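Local coordinates for protein DNA alpha-glucosyltransferase (Enterobacteria phage T4, PDB 1XV5) that is a phage glucosyltransferase of the GT-B class, with two domains each built around a parallel sheet, at residues D217-K228 with F349-F358. Residues are numbered along the deposited sequence; the frame is centred on the assembly and turned at random.
Sequences DFHEKFLKPAGK and FDENDMESTF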
# COMPACT_ATOMS: atom_id res chain seq x y z
N ASP A 217 -20.48 -8.92 4.13
CA ASP A 217 -21.74 -9.03 3.41
C ASP A 217 -21.70 -10.19 2.42
O ASP A 217 -22.63 -10.99 2.35
CB ASP A 217 -22.02 -7.72 2.66
CG ASP A 217 -23.46 -7.60 2.19
OD1 ASP A 217 -23.69 -7.01 1.11
OD2 ASP A 217 -24.37 -8.07 2.90
N PHE A 218 -20.61 -10.28 1.67
CA PHE A 218 -20.46 -11.35 0.68
C PHE A 218 -20.41 -12.71 1.36
O PHE A 218 -20.93 -13.69 0.83
CB PHE A 218 -19.19 -11.13 -0.15
CG PHE A 218 -19.10 -12.01 -1.37
CD1 PHE A 218 -20.12 -12.01 -2.32
CD2 PHE A 218 -17.99 -12.81 -1.59
CE1 PHE A 218 -20.03 -12.79 -3.47
CE2 PHE A 218 -17.88 -13.60 -2.74
CZ PHE A 218 -18.90 -13.59 -3.68
N HIS A 219 -19.79 -12.79 2.53
CA HIS A 219 -19.72 -14.05 3.25
C HIS A 219 -21.12 -14.47 3.69
O HIS A 219 -21.53 -15.61 3.50
CB HIS A 219 -18.83 -13.94 4.48
CG HIS A 219 -18.65 -15.23 5.21
ND1 HIS A 219 -18.91 -15.39 6.55
CD2 HIS A 219 -18.23 -16.45 4.77
CE1 HIS A 219 -18.67 -16.64 6.91
NE2 HIS A 219 -18.26 -17.30 5.84
N GLU A 220 -21.84 -13.53 4.28
CA GLU A 220 -23.19 -13.81 4.76
C GLU A 220 -24.16 -14.21 3.65
O GLU A 220 -24.92 -15.17 3.80
CB GLU A 220 -23.75 -12.59 5.50
CG GLU A 220 -25.19 -12.74 5.96
CD GLU A 220 -25.69 -11.52 6.71
OE1 GLU A 220 -25.19 -11.26 7.83
OE2 GLU A 220 -26.58 -10.81 6.19
N LYS A 221 -24.13 -13.47 2.54
CA LYS A 221 -25.04 -13.72 1.43
C LYS A 221 -24.71 -14.88 0.50
O LYS A 221 -25.61 -15.56 0.01
CB LYS A 221 -25.20 -12.45 0.59
CG LYS A 221 -25.87 -11.30 1.32
CD LYS A 221 -25.96 -10.07 0.44
CE LYS A 221 -26.66 -8.93 1.16
NZ LYS A 221 -26.64 -7.69 0.34
N PHE A 222 -23.42 -15.11 0.25
CA PHE A 222 -23.04 -16.17 -0.67
C PHE A 222 -22.05 -17.23 -0.20
O PHE A 222 -22.31 -18.42 -0.35
CB PHE A 222 -22.52 -15.56 -1.97
CG PHE A 222 -23.55 -14.79 -2.73
CD1 PHE A 222 -23.81 -13.46 -2.43
CD2 PHE A 222 -24.30 -15.41 -3.73
CE1 PHE A 222 -24.80 -12.75 -3.11
CE2 PHE A 222 -25.30 -14.71 -4.42
CZ PHE A 222 -25.54 -13.38 -4.10
N LEU A 223 -20.93 -16.81 0.36
CA LEU A 223 -19.91 -17.77 0.79
C LEU A 223 -20.35 -18.71 1.91
O LEU A 223 -20.22 -19.93 1.78
CB LEU A 223 -18.63 -17.03 1.20
CG LEU A 223 -18.01 -16.15 0.10
CD1 LEU A 223 -16.79 -15.44 0.66
CD2 LEU A 223 -17.64 -17.00 -1.11
N LYS A 224 -20.88 -18.17 3.00
CA LYS A 224 -21.30 -19.04 4.10
C LYS A 224 -22.39 -20.03 3.71
O LYS A 224 -22.30 -21.21 4.04
CB LYS A 224 -21.75 -18.21 5.30
CG LYS A 224 -21.82 -19.01 6.60
CD LYS A 224 -22.31 -18.17 7.76
CE LYS A 224 -22.28 -18.97 9.05
NZ LYS A 224 -22.81 -18.19 10.21
N PRO A 225 -23.44 -19.56 3.00
CA PRO A 225 -24.52 -20.47 2.60
C PRO A 225 -24.04 -21.58 1.67
O PRO A 225 -24.61 -22.67 1.65
CB PRO A 225 -25.51 -19.54 1.90
CG PRO A 225 -25.28 -18.22 2.58
CD PRO A 225 -23.78 -18.17 2.67
N ALA A 226 -22.98 -21.30 0.91
CA ALA A 226 -22.43 -22.27 -0.03
C ALA A 226 -21.43 -23.24 0.61
O ALA A 226 -20.88 -24.10 -0.07
CB ALA A 226 -21.78 -21.54 -1.20
N GLY A 227 -21.20 -23.08 1.92
CA GLY A 227 -20.28 -23.96 2.61
C GLY A 227 -18.83 -23.54 2.51
O GLY A 227 -17.92 -24.33 2.83
N LYS A 228 -18.59 -22.31 2.09
CA LYS A 228 -17.24 -21.79 1.95
C LYS A 228 -16.77 -21.13 3.24
O LYS A 228 -17.58 -20.87 4.14
CB LYS A 228 -17.18 -20.78 0.80
CG LYS A 228 -17.82 -21.25 -0.49
CD LYS A 228 -17.10 -22.45 -1.07
CE LYS A 228 -17.73 -22.86 -2.39
NZ LYS A 228 -16.95 -23.94 -3.06
N PHE A 349 -15.34 -7.88 -8.36
CA PHE A 349 -16.43 -7.92 -7.39
C PHE A 349 -17.45 -6.83 -7.69
O PHE A 349 -17.12 -5.65 -7.69
CB PHE A 349 -15.84 -7.73 -5.99
CG PHE A 349 -16.83 -7.94 -4.87
CD1 PHE A 349 -17.75 -6.95 -4.54
CD2 PHE A 349 -16.81 -9.13 -4.15
CE1 PHE A 349 -18.65 -7.14 -3.49
CE2 PHE A 349 -17.71 -9.33 -3.10
CZ PHE A 349 -18.63 -8.33 -2.76
N ASP A 350 -18.69 -7.23 -7.95
CA ASP A 350 -19.75 -6.29 -8.28
C ASP A 350 -20.80 -6.28 -7.17
O ASP A 350 -21.59 -7.22 -7.05
CB ASP A 350 -20.41 -6.70 -9.60
CG ASP A 350 -21.34 -5.62 -10.14
OD1 ASP A 350 -21.77 -4.76 -9.35
OD2 ASP A 350 -21.63 -5.65 -11.35
N GLU A 351 -20.83 -5.21 -6.38
CA GLU A 351 -21.79 -5.12 -5.29
C GLU A 351 -23.23 -5.13 -5.78
O GLU A 351 -24.15 -5.46 -5.03
CB GLU A 351 -21.54 -3.86 -4.46
CG GLU A 351 -22.07 -2.58 -5.09
CD GLU A 351 -21.91 -1.38 -4.18
OE1 GLU A 351 -22.18 -1.52 -2.97
OE2 GLU A 351 -21.53 -0.30 -4.67
N ASN A 352 -23.44 -4.77 -7.04
CA ASN A 352 -24.78 -4.74 -7.62
C ASN A 352 -25.17 -6.07 -8.26
O ASN A 352 -26.29 -6.24 -8.72
CB ASN A 352 -24.88 -3.61 -8.65
CG ASN A 352 -24.93 -2.24 -8.00
OD1 ASN A 352 -24.59 -1.24 -8.63
ND2 ASN A 352 -25.36 -2.19 -6.75
N ASP A 353 -24.22 -7.00 -8.29
CA ASP A 353 -24.48 -8.32 -8.84
C ASP A 353 -23.49 -9.32 -8.25
O ASP A 353 -22.68 -9.92 -8.96
CB ASP A 353 -24.36 -8.31 -10.37
CG ASP A 353 -24.91 -9.57 -11.01
OD1 ASP A 353 -24.87 -9.68 -12.25
OD2 ASP A 353 -25.38 -10.46 -10.27
N MET A 354 -23.56 -9.48 -6.93
CA MET A 354 -22.67 -10.41 -6.25
C MET A 354 -22.95 -11.84 -6.69
O MET A 354 -22.07 -12.70 -6.61
CB MET A 354 -22.82 -10.27 -4.74
CG MET A 354 -22.26 -8.96 -4.20
SD MET A 354 -22.35 -8.82 -2.41
CE MET A 354 -23.97 -8.07 -2.22
N GLU A 355 -24.16 -12.09 -7.17
CA GLU A 355 -24.51 -13.42 -7.62
C GLU A 355 -23.60 -13.79 -8.79
O GLU A 355 -23.05 -14.89 -8.83
CB GLU A 355 -25.97 -13.48 -8.07
CG GLU A 355 -26.41 -14.87 -8.50
CD GLU A 355 -27.88 -14.94 -8.87
OE1 GLU A 355 -28.35 -16.03 -9.26
OE2 GLU A 355 -28.57 -13.90 -8.78
N SER A 356 -23.43 -12.86 -9.72
CA SER A 356 -22.57 -13.09 -10.88
C SER A 356 -21.13 -13.29 -10.42
O SER A 356 -20.40 -14.11 -10.97
CB SER A 356 -22.65 -11.90 -11.84
OG SER A 356 -21.79 -12.09 -12.94
N THR A 357 -20.72 -12.52 -9.42
CA THR A 357 -19.37 -12.62 -8.89
C THR A 357 -19.14 -14.02 -8.31
O THR A 357 -18.13 -14.66 -8.60
CB THR A 357 -19.13 -11.58 -7.78
OG1 THR A 357 -19.25 -10.26 -8.33
CG2 THR A 357 -17.74 -11.75 -7.18
N PHE A 358 -20.07 -14.49 -7.49
CA PHE A 358 -19.91 -15.81 -6.90
C PHE A 358 -19.99 -16.92 -7.94
O PHE A 358 -19.34 -17.95 -7.81
CB PHE A 358 -20.94 -16.04 -5.80
CG PHE A 358 -20.74 -17.33 -5.05
CD1 PHE A 358 -19.49 -17.62 -4.50
CD2 PHE A 358 -21.77 -18.25 -4.92
CE1 PHE A 358 -19.28 -18.81 -3.82
CE2 PHE A 358 -21.57 -19.45 -4.24
CZ PHE A 358 -20.32 -19.73 -3.69
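F218 and F349 make an edge-to-face pair: the edge of the F349 ring points at one face of F218, with the planes at 73°. Their centroids lie 5.0 Å apart, and CE2 of F349 comes 3.5 Å from CG of F218. M354 adds a Met-aromatic contact, approaching the same F218 ring obliquely, its SD 3.9 Å from CD1. In the plane of that ring, the backbone O of M354 lies at the edge. F222 meets the start of helix 354-365 instead, laying a face over the M354 carbonyl group and bringing CE2 to 3.5 Å from CA of E355. F358 has CG anti to its backbone N (chi1 -174°), which swings the ring against F222, L223 and A226. CB of F222 covers one face, CD2 of L223 comes within 3.6 Å of CE1, and CB of A226 meets CZ. Here two helices of one GT-B domain meet, helix 212-223 following strand 199-203 and helix 354-365 following edge strand 347-349; their segments 217-223 and 354-358 cross at -73°. L223 and F218 reach inward to Y292 of the central sheet. M354 is the knob in a hole formed by D217, F218, K221 and F222. Its chain bends at chi3 to put CE beside the salt bridge between K221 NZ and D217 OD1. No hydrogen bond joins the segments; each helix is capped by its own residues. OD2 of N-cap D353 accepts from S356 N, which meets it from above the carboxylate plane, while a Schellman motif with G227 at C-prime closes the other helix, K228 N bonding to L223 O and G227 N to K224 O.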